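Local coordinates for protein terminal oxygenase component of carbazole (PDB 7BUG) that catalyses, as the terminal oxygenase of carbazole 1,9a-dioxygenase, the angular dioxygenation of carbazole to an unstable cis-hydrodiol that opens to 2'-aminobiphenyl-2,3-diol, at residues Phe25-Tyr30 and Leu137-Pro142; Trp29-Phe34 and Tyr295-Leu300. One frame throughout, in Å; residues are numbered along the deposited sequence.

Contact 1. Residues Phe25-Tyr30 and Leu137-Pro142; sequences FRNHWY and LGDGDP
Arg26 starts with CG anti to its backbone N (chi1 -168°) and runs extended from CG to NE, which sets NE beside the carboxylate of Asp139; in Asn27, CG is anti to the carbonyl carbon and beside the backbone N (chi1 -57°), and the amide meets Gly138 and Asp139 through OD1. The guanidinium grips the carboxylate side-on. Its NE gives a nearly straight bond to Asp139 OD2 (2.9 Å), and its NH2 does the same to Asp139 OD1 (2.9 Å), both oxygens being met on their syn sides with the two planes 28° apart. Each end of the pair has further mates: NH1 makes a salt bridge to Glu51 and a hydrogen bond to Gln377, and OD1 a salt bridge to Lys122, so the carboxylate sits among positive charges that would probably favour its ionised form. Asn27 OD1 accepts from Asp139 N at 3.0 Å, nearly along the C=O axis. The other branch, Asn27 ND2, is linked through a water to Asp139 OD2, which accepts a hydrogen bond from that water at 2.6 Å. Asn27 OD1 also lies 3.1 Å from Gly138 CA, where a CB would collide with it. Backbone bonds add to the grip: Asn27 N reaches Leu137 O at 2.8 Å, and Leu137 N gives a more bent bond to His28 O. Leu137 CD1 lies obliquely against the guanidinium at Arg26 NH1. In the apolar pair, Pro142 CB touches Trp29 CZ2 at 3.6 Å, while Trp29 NE1 bonds Pro143 O. Here the start of strand 28-32, an edge strand of its antiparallel sheet within this chain, is fastened to the loop by which the chain leaves that six-stranded Rieske sheet for strand 158-167 of the catalytic sheet of a ring-hydroxylating oxygenase.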
ATOM      1  N   PHE A  25      24.686  -6.680  -2.031  1.00 12.13           N
ATOM      2  CA  PHE A  25      25.721  -7.282  -2.899  1.00 11.43           C
ATOM      3  C   PHE A  25      25.603  -8.789  -2.824  1.00 11.44           C
ATOM      4  O   PHE A  25      25.751  -9.404  -1.743  1.00 12.54           O
ATOM      5  CB  PHE A  25      27.101  -6.783  -2.482  1.00 12.60           C
ATOM      6  CG  PHE A  25      27.239  -5.294  -2.645  1.00 12.15           C
ATOM      7  CD1 PHE A  25      27.021  -4.668  -3.874  1.00 13.05           C
ATOM      8  CD2 PHE A  25      27.696  -4.536  -1.580  1.00 12.19           C
ATOM      9  CE1 PHE A  25      27.252  -3.300  -4.014  1.00 13.23           C
ATOM     10  CE2 PHE A  25      27.940  -3.177  -1.748  1.00 13.36           C
ATOM     11  CZ  PHE A  25      27.667  -2.551  -2.947  1.00 13.80           C
ATOM     12  N   ARG A  26      25.444  -9.406  -3.986  1.00 11.69           N
ATOM     13  CA  ARG A  26      25.461 -10.859  -4.133  1.00 11.73           C
ATOM     14  C   ARG A  26      26.908 -11.358  -4.012  1.00 12.07           C
ATOM     15  O   ARG A  26      27.824 -10.561  -4.200  1.00 12.30           O
ATOM     16  CB  ARG A  26      24.775 -11.277  -5.431  1.00 12.09           C
ATOM     17  CG  ARG A  26      24.482 -12.765  -5.537  1.00 12.76           C
ATOM     18  CD  ARG A  26      23.737 -13.050  -6.839  1.00 12.85           C
ATOM     19  NE  ARG A  26      23.379 -14.444  -6.867  1.00 13.27           N
ATOM     20  CZ  ARG A  26      22.353 -14.962  -6.181  1.00 12.38           C
ATOM     21  NH1 ARG A  26      21.456 -14.166  -5.604  1.00 12.49           N
ATOM     22  NH2 ARG A  26      22.155 -16.267  -6.219  1.00 14.12           N
ATOM     23  N   ASN A  27      27.073 -12.635  -3.691  1.00 11.62           N
ATOM     24  CA  ASN A  27      28.374 -13.332  -3.631  1.00 11.85           C
ATOM     25  C   ASN A  27      29.191 -12.838  -2.432  1.00 11.68           C
ATOM     26  O   ASN A  27      30.419 -12.727  -2.525  1.00 12.04           O
ATOM     27  CB  ASN A  27      29.088 -13.191  -4.986  1.00 12.64           C
ATOM     28  CG  ASN A  27      28.232 -13.718  -6.105  1.00 12.55           C
ATOM     29  OD1 ASN A  27      27.763 -14.845  -6.016  1.00 15.31           O
ATOM     30  ND2 ASN A  27      27.966 -12.932  -7.139  1.00 15.88           N
ATOM     31  N   HIS A  28      28.542 -12.597  -1.273  1.00 10.34           N
ATOM     32  CA  HIS A  28      29.194 -12.384   0.018  1.00 10.21           C
ATOM     33  C   HIS A  28      28.473 -13.214   1.081  1.00 10.30           C
ATOM     34  O   HIS A  28      27.329 -13.612   0.869  1.00 11.06           O
ATOM     35  CB  HIS A  28      29.193 -10.906   0.450  1.00  9.93           C
ATOM     36  CG  HIS A  28      29.919  -9.958  -0.434  1.00 10.49           C
ATOM     37  ND1 HIS A  28      31.193  -9.561  -0.159  1.00 11.00           N
ATOM     38  CD2 HIS A  28      29.545  -9.330  -1.558  1.00 11.82           C
ATOM     39  CE1 HIS A  28      31.560  -8.714  -1.133  1.00 11.22           C
ATOM     40  NE2 HIS A  28      30.584  -8.527  -1.983  1.00 11.07           N
ATOM     41  N   TRP A  29      29.175 -13.441   2.159  1.00 10.72           N
ATOM     42  CA  TRP A  29      28.674 -14.012   3.407  1.00 10.93           C
ATOM     43  C   TRP A  29      27.920 -12.936   4.183  1.00 10.99           C
ATOM     44  O   TRP A  29      28.446 -11.836   4.302  1.00 11.04           O
ATOM     45  CB  TRP A  29      29.817 -14.546   4.249  1.00 11.22           C
ATOM     46  CG  TRP A  29      30.526 -15.737   3.699  1.00 12.61           C
ATOM     47  CD1 TRP A  29      31.723 -15.745   3.044  1.00 13.82           C
ATOM     48  CD2 TRP A  29      30.122 -17.106   3.841  1.00 11.79           C
ATOM     49  NE1 TRP A  29      32.078 -17.026   2.736  1.00 14.94           N
ATOM     50  CE2 TRP A  29      31.154 -17.878   3.252  1.00 12.87           C
ATOM     51  CE3 TRP A  29      29.031 -17.763   4.410  1.00 12.55           C
ATOM     52  CZ2 TRP A  29      31.078 -19.262   3.177  1.00 13.86           C
ATOM     53  CZ3 TRP A  29      28.990 -19.126   4.394  1.00 12.60           C
ATOM     54  CH2 TRP A  29      29.998 -19.866   3.781  1.00 14.07           C
ATOM     55  N   TYR A  30      26.788 -13.345   4.755  1.00 11.58           N
ATOM     56  CA  TYR A  30      26.007 -12.487   5.670  1.00 10.61           C
ATOM     57  C   TYR A  30      25.555 -13.262   6.903  1.00  9.80           C
ATOM     58  O   TYR A  30      25.036 -14.360   6.768  1.00 11.46           O
ATOM     59  CB  TYR A  30      24.732 -11.992   4.974  1.00 10.51           C
ATOM     60  CG  TYR A  30      25.015 -11.047   3.843  1.00 10.98           C
ATOM     61  CD1 TYR A  30      25.221  -9.705   4.072  1.00 10.17           C
ATOM     62  CD2 TYR A  30      25.111 -11.496   2.553  1.00 10.12           C
ATOM     63  CE1 TYR A  30      25.453  -8.820   3.026  1.00 11.26           C
ATOM     64  CE2 TYR A  30      25.397 -10.648   1.502  1.00 10.25           C
ATOM     65  CZ  TYR A  30      25.550  -9.294   1.732  1.00 10.74           C
ATOM     66  OH  TYR A  30      25.819  -8.497   0.661  1.00 11.80           O
ATOM     67  N   LEU A 137      25.257 -15.782   0.246  1.00 12.00           N
ATOM     68  CA  LEU A 137      24.176 -15.523  -0.732  1.00 12.45           C
ATOM     69  C   LEU A 137      24.850 -15.245  -2.078  1.00 13.79           C
ATOM     70  O   LEU A 137      25.060 -14.115  -2.428  1.00 14.72           O
ATOM     71  CB  LEU A 137      23.273 -14.395  -0.262  1.00 12.33           C
ATOM     72  CG  LEU A 137      21.855 -14.345  -0.818  1.00 12.19           C
ATOM     73  CD1 LEU A 137      21.799 -14.222  -2.334  1.00 12.77           C
ATOM     74  CD2 LEU A 137      21.037 -15.538  -0.374  1.00 11.76           C
ATOM     75  N   GLY A 138      25.204 -16.324  -2.738  1.00 13.72           N
ATOM     76  CA  GLY A 138      25.948 -16.252  -3.995  1.00 14.32           C
ATOM     77  C   GLY A 138      26.030 -17.597  -4.641  1.00 15.10           C
ATOM     78  O   GLY A 138      25.617 -18.607  -4.078  1.00 14.85           O
ATOM     79  N   ASP A 139      26.707 -17.593  -5.767  1.00 18.03           N
ATOM     80  CA  ASP A 139      26.744 -18.715  -6.720  1.00 18.65           C
ATOM     81  C   ASP A 139      28.181 -19.222  -6.774  1.00 20.32           C
ATOM     82  O   ASP A 139      29.096 -18.430  -6.524  1.00 22.27           O
ATOM     83  CB  ASP A 139      26.339 -18.218  -8.098  1.00 20.37           C
ATOM     84  CG  ASP A 139      25.014 -17.492  -8.024  1.00 22.28           C
ATOM     85  OD1 ASP A 139      24.041 -18.126  -7.471  1.00 20.82           O
ATOM     86  OD2 ASP A 139      25.010 -16.280  -8.402  1.00 20.45           O
ATOM     87  N   GLY A 140      28.361 -20.509  -6.935  1.00 22.67           N
ATOM     88  CA  GLY A 140      29.716 -21.071  -7.056  1.00 25.58           C
ATOM     89  C   GLY A 140      30.391 -21.253  -5.713  1.00 26.00           C
ATOM     90  O   GLY A 140      29.732 -21.160  -4.648  1.00 25.92           O
ATOM     91  N   ASP A 141      31.682 -21.567  -5.745  1.00 27.27           N
ATOM     92  CA  ASP A 141      32.494 -21.915  -4.559  0.50 28.51           C
ATOM     93  C   ASP A 141      32.628 -20.658  -3.706  1.00 24.15           C
ATOM     94  O   ASP A 141      33.110 -19.632  -4.205  1.00 24.01           O
ATOM     95  CB  ASP A 141      33.849 -22.459  -5.029  0.50 31.76           C
ATOM     96  CG  ASP A 141      33.729 -23.527  -6.109  0.50 34.15           C
ATOM     97  OD1 ASP A 141      32.719 -24.240  -6.109  0.50 37.96           O
ATOM     98  OD2 ASP A 141      34.633 -23.617  -6.957  0.50 37.24           O
ATOM     99  N   PRO A 142      32.254 -20.674  -2.420  1.00 23.81           N
ATOM    100  CA  PRO A 142      32.398 -19.476  -1.619  1.00 22.27           C
ATOM    101  C   PRO A 142      33.861 -19.222  -1.262  1.00 21.94           C
ATOM    102  O   PRO A 142      34.666 -20.180  -1.181  1.00 17.57           O
ATOM    103  CB  PRO A 142      31.640 -19.787  -0.319  1.00 20.78           C
ATOM    104  CG  PRO A 142      31.582 -21.282  -0.254  1.00 22.78           C
ATOM    105  CD  PRO A 142      31.625 -21.767  -1.688  1.00 22.96           C
TER
HETATM  106  O   HOH W   1      26.594 -14.427  -9.377  1.00 27.22           O

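Contact 2. Residues Trp29-Phe34 and Tyr295-Leu300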
ATOM      1  N   TRP A  29      29.175 -13.441   2.159  1.00 10.72           N
ATOM      2  CA  TRP A  29      28.674 -14.012   3.407  1.00 10.93           C
ATOM      3  C   TRP A  29      27.920 -12.936   4.183  1.00 10.99           C
ATOM      4  O   TRP A  29      28.446 -11.836   4.302  1.00 11.04           O
ATOM      5  CB  TRP A  29      29.817 -14.546   4.249  1.00 11.22           C
ATOM      6  CG  TRP A  29      30.526 -15.737   3.699  1.00 12.61           C
ATOM      7  CD1 TRP A  29      31.723 -15.745   3.044  1.00 13.82           C
ATOM      8  CD2 TRP A  29      30.122 -17.106   3.841  1.00 11.79           C
ATOM      9  NE1 TRP A  29      32.078 -17.026   2.736  1.00 14.94           N
ATOM     10  CE2 TRP A  29      31.154 -17.878   3.252  1.00 12.87           C
ATOM     11  CE3 TRP A  29      29.031 -17.763   4.410  1.00 12.55           C
ATOM     12  CZ2 TRP A  29      31.078 -19.262   3.177  1.00 13.86           C
ATOM     13  CZ3 TRP A  29      28.990 -19.126   4.394  1.00 12.60           C
ATOM     14  CH2 TRP A  29      29.998 -19.866   3.781  1.00 14.07           C
ATOM     15  N   TYR A  30      26.788 -13.345   4.755  1.00 11.58           N
ATOM     16  CA  TYR A  30      26.007 -12.487   5.670  1.00 10.61           C
ATOM     17  C   TYR A  30      25.555 -13.262   6.903  1.00  9.80           C
ATOM     18  O   TYR A  30      25.036 -14.360   6.768  1.00 11.46           O
ATOM     19  CB  TYR A  30      24.732 -11.992   4.974  1.00 10.51           C
ATOM     20  CG  TYR A  30      25.015 -11.047   3.843  1.00 10.98           C
ATOM     21  CD1 TYR A  30      25.221  -9.705   4.072  1.00 10.17           C
ATOM     22  CD2 TYR A  30      25.111 -11.496   2.553  1.00 10.12           C
ATOM     23  CE1 TYR A  30      25.453  -8.820   3.026  1.00 11.26           C
ATOM     24  CE2 TYR A  30      25.397 -10.648   1.502  1.00 10.25           C
ATOM     25  CZ  TYR A  30      25.550  -9.294   1.732  1.00 10.74           C
ATOM     26  OH  TYR A  30      25.819  -8.497   0.661  1.00 11.80           O
ATOM     27  N   PRO A  31      25.623 -12.648   8.080  1.00  9.84           N
ATOM     28  CA  PRO A  31      25.033 -13.237   9.277  1.00 10.25           C
ATOM     29  C   PRO A  31      23.529 -13.025   9.319  1.00 10.73           C
ATOM     30  O   PRO A  31      23.074 -11.970   8.906  1.00 13.42           O
ATOM     31  CB  PRO A  31      25.749 -12.542  10.420  1.00 10.46           C
ATOM     32  CG  PRO A  31      25.976 -11.178   9.902  1.00 11.19           C
ATOM     33  CD  PRO A  31      26.270 -11.361   8.414  1.00 10.67           C
ATOM     34  N   VAL A  32      22.785 -14.033   9.765  1.00 11.40           N
ATOM     35  CA  VAL A  32      21.297 -13.907   9.742  1.00 12.09           C
ATOM     36  C   VAL A  32      20.677 -14.279  11.081  1.00 14.43           C
ATOM     37  O   VAL A  32      19.524 -13.901  11.287  1.00 13.22           O
ATOM     38  CB  VAL A  32      20.717 -14.767   8.622  1.00 13.30           C
ATOM     39  CG1 VAL A  32      21.162 -14.225   7.254  1.00 14.38           C
ATOM     40  CG2 VAL A  32      21.073 -16.210   8.757  1.00 13.27           C
ATOM     41  N   MET A  33      21.382 -15.015  11.922  1.00 13.36           N
ATOM     42  CA  MET A  33      20.824 -15.440  13.232  1.00 14.56           C
ATOM     43  C   MET A  33      21.968 -16.014  14.055  1.00 14.56           C
ATOM     44  O   MET A  33      23.082 -16.116  13.545  1.00 13.61           O
ATOM     45  CB  MET A  33      19.729 -16.491  13.079  1.00 15.95           C
ATOM     46  CG  MET A  33      20.208 -17.802  12.600  1.00 17.00           C
ATOM     47  SD  MET A  33      18.808 -18.962  12.360  1.00 24.15           S
ATOM     48  CE  MET A  33      18.102 -18.297  10.870  1.00 25.48           C
ATOM     49  N   PHE A  34      21.699 -16.277  15.323  1.00 14.88           N
ATOM     50  CA  PHE A  34      22.692 -16.905  16.234  1.00 15.22           C
ATOM     51  C   PHE A  34      22.497 -18.414  16.225  1.00 14.10           C
ATOM     52  O   PHE A  34      21.424 -18.924  15.987  1.00 15.09           O
ATOM     53  CB  PHE A  34      22.606 -16.297  17.631  1.00 16.19           C
ATOM     54  CG  PHE A  34      22.981 -14.841  17.653  1.00 17.41           C
ATOM     55  CD1 PHE A  34      24.304 -14.450  17.561  1.00 22.03           C
ATOM     56  CD2 PHE A  34      21.999 -13.872  17.670  1.00 19.90           C
ATOM     57  CE1 PHE A  34      24.656 -13.097  17.564  1.00 22.14           C
ATOM     58  CE2 PHE A  34      22.355 -12.531  17.685  1.00 19.18           C
ATOM     59  CZ  PHE A  34      23.662 -12.145  17.573  1.00 20.52           C
ATOM     60  N   TYR A 295      18.513  -6.612   8.647  1.00 10.90           N
ATOM     61  CA  TYR A 295      18.877  -7.112   9.994  1.00 12.17           C
ATOM     62  C   TYR A 295      19.978  -6.223  10.570  1.00 12.31           C
ATOM     63  O   TYR A 295      20.961  -5.914   9.919  1.00 12.99           O
ATOM     64  CB  TYR A 295      19.446  -8.527  10.007  1.00 11.96           C
ATOM     65  CG  TYR A 295      18.520  -9.635   9.658  1.00 13.05           C
ATOM     66  CD1 TYR A 295      17.579 -10.017  10.595  1.00 16.49           C
ATOM     67  CD2 TYR A 295      18.594 -10.326   8.450  1.00 14.45           C
ATOM     68  CE1 TYR A 295      16.696 -11.029  10.323  1.00 17.97           C
ATOM     69  CE2 TYR A 295      17.707 -11.347   8.165  1.00 16.39           C
ATOM     70  CZ  TYR A 295      16.786 -11.721   9.134  1.00 19.35           C
ATOM     71  OH  TYR A 295      15.864 -12.715   8.944  1.00 25.18           O
ATOM     72  N   TYR A 296      19.793  -5.743  11.784  1.00 11.26           N
ATOM     73  CA  TYR A 296      20.826  -5.008  12.535  1.00 12.56           C
ATOM     74  C   TYR A 296      21.438  -6.030  13.473  1.00 12.22           C
ATOM     75  O   TYR A 296      20.857  -6.392  14.552  1.00 12.78           O
ATOM     76  CB  TYR A 296      20.205  -3.791  13.218  1.00 12.68           C
ATOM     77  CG  TYR A 296      21.177  -3.025  14.065  1.00 13.44           C
ATOM     78  CD1 TYR A 296      22.492  -2.805  13.698  1.00 13.05           C
ATOM     79  CD2 TYR A 296      20.741  -2.380  15.225  1.00 14.09           C
ATOM     80  CE1 TYR A 296      23.365  -2.065  14.469  1.00 12.91           C
ATOM     81  CE2 TYR A 296      21.589  -1.587  15.972  1.00 15.10           C
ATOM     82  CZ  TYR A 296      22.920  -1.444  15.632  1.00 14.93           C
ATOM     83  OH  TYR A 296      23.832  -0.721  16.393  1.00 15.44           O
ATOM     84  N   PHE A 297      22.533  -6.619  13.008  1.00 11.39           N
ATOM     85  CA  PHE A 297      23.131  -7.800  13.632  1.00 12.43           C
ATOM     86  C   PHE A 297      24.329  -7.314  14.440  1.00 12.96           C
ATOM     87  O   PHE A 297      25.386  -6.983  13.879  1.00 11.50           O
ATOM     88  CB  PHE A 297      23.471  -8.851  12.568  1.00 11.75           C
ATOM     89  CG  PHE A 297      23.897 -10.188  13.131  1.00 12.75           C
ATOM     90  CD1 PHE A 297      25.187 -10.456  13.524  1.00 13.48           C
ATOM     91  CD2 PHE A 297      22.995 -11.214  13.168  1.00 12.18           C
ATOM     92  CE1 PHE A 297      25.532 -11.709  14.007  1.00 12.71           C
ATOM     93  CE2 PHE A 297      23.314 -12.480  13.655  1.00 12.86           C
ATOM     94  CZ  PHE A 297      24.604 -12.717  14.062  1.00 12.87           C
ATOM     95  N   GLN A 298      24.108  -7.133  15.748  1.00 12.16           N
ATOM     96  CA  GLN A 298      25.056  -6.404  16.608  1.00 13.65           C
ATOM     97  C   GLN A 298      25.853  -7.452  17.414  1.00 13.40           C
ATOM     98  O   GLN A 298      25.195  -8.411  17.939  1.00 14.96           O
ATOM     99  CB  GLN A 298      24.300  -5.575  17.648  1.00 13.82           C
ATOM    100  CG  GLN A 298      23.629  -4.321  17.155  1.00 13.99           C
ATOM    101  CD  GLN A 298      22.781  -3.763  18.294  1.00 15.02           C
ATOM    102  OE1 GLN A 298      21.912  -4.451  18.824  1.00 17.79           O
ATOM    103  NE2 GLN A 298      23.113  -2.559  18.721  1.00 14.39           N
ATOM    104  N   THR A 299      27.173  -7.318  17.489  1.00 14.08           N
ATOM    105  CA  THR A 299      28.022  -8.202  18.316  1.00 15.54           C
ATOM    106  C   THR A 299      29.034  -7.370  19.096  1.00 15.66           C
ATOM    107  O   THR A 299      29.428  -6.311  18.640  1.00 15.72           O
ATOM    108  CB  THR A 299      28.778  -9.274  17.509  1.00 16.39           C
ATOM    109  OG1 THR A 299      29.820  -8.655  16.765  1.00 17.73           O
ATOM    110  CG2 THR A 299      27.873 -10.065  16.579  1.00 17.65           C
ATOM    111  N   LEU A 300      29.347  -7.839  20.309  1.00 14.85           N
ATOM    112  CA  LEU A 300      30.480  -7.321  21.089  1.00 15.04           C
ATOM    113  C   LEU A 300      31.447  -8.482  21.277  1.00 15.98           C
ATOM    114  O   LEU A 300      31.002  -9.613  21.590  1.00 16.38           O
ATOM    115  CB  LEU A 300      30.018  -6.807  22.459  1.00 16.63           C
ATOM    116  CG  LEU A 300      29.022  -5.647  22.414  1.00 17.94           C
ATOM    117  CD1 LEU A 300      28.632  -5.256  23.849  1.00 18.93           C
ATOM    118  CD2 LEU A 300      29.614  -4.461  21.698  1.00 16.79           C
TER
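Ring contacts centre on Phe297, which is touched on opposite faces by Pro31 and Phe34. Pro31 CB makes a CH-pi contact over the middle of one face, 3.7 Å from the centroid. On the other side Phe34 forms an offset stack, centroids 4.6 Å apart and planes 24° from parallel; the two side chains reach tip to tip, with Phe34 CE1 3.5 Å from Phe297 CZ. Phe297 CG lies anti to its backbone N (chi1 -171°) and beside the carbonyl carbon, on the side of strand 28-32. An alanine at Phe297 would probably leave a gap between Pro31 and Phe34, the phenyl of Phe34 losing its stacking partner and becoming freer to turn. The strands carrying these rings belong to separate antiparallel sheets: 28-32 edges that of the Rieske domain, and 293-303 lies in the catalytic sheet of the Bet v 1-like class. Their axes, 8.1 Å apart, run nearly perpendicular (87°); no backbone hydrogen bond joins them, and rings and proline do most of the joining. Backbone-to-ring contacts follow as the chain turns a corner at Met33. Met33 N comes within 3.6 Å of Phe297 CE2, an oblique approach, and Val32 O lies over the rim of one face of Tyr295, 4.1 Å from CZ. At the edge of the Phe34 ring, Gln298 O lies 4.1 Å from Phe34 CZ.

How the contacts relate
Both contacts use strand 28-32, yet they draw on different stretches of it, with centres 16 Å apart; Trp29 and Tyr30 lie in both segments but touch the partner segment only in contact 1. Contact 1 ties the strand's beginning to the loop after the neighbouring strand of the same sheet; contact 2 sets its end against strand 293-303 of a second sheet. Contact 2 is the more central, about 6 Å from the centre of the chain against about 14 Å. Contact 1 is mostly buried but reaches the surface at Asp139 and Pro142, relying on charge, amide bonds and a water. Contact 2, almost wholly buried with only Phe34 partly exposed, depends on aromatic and proline surfaces.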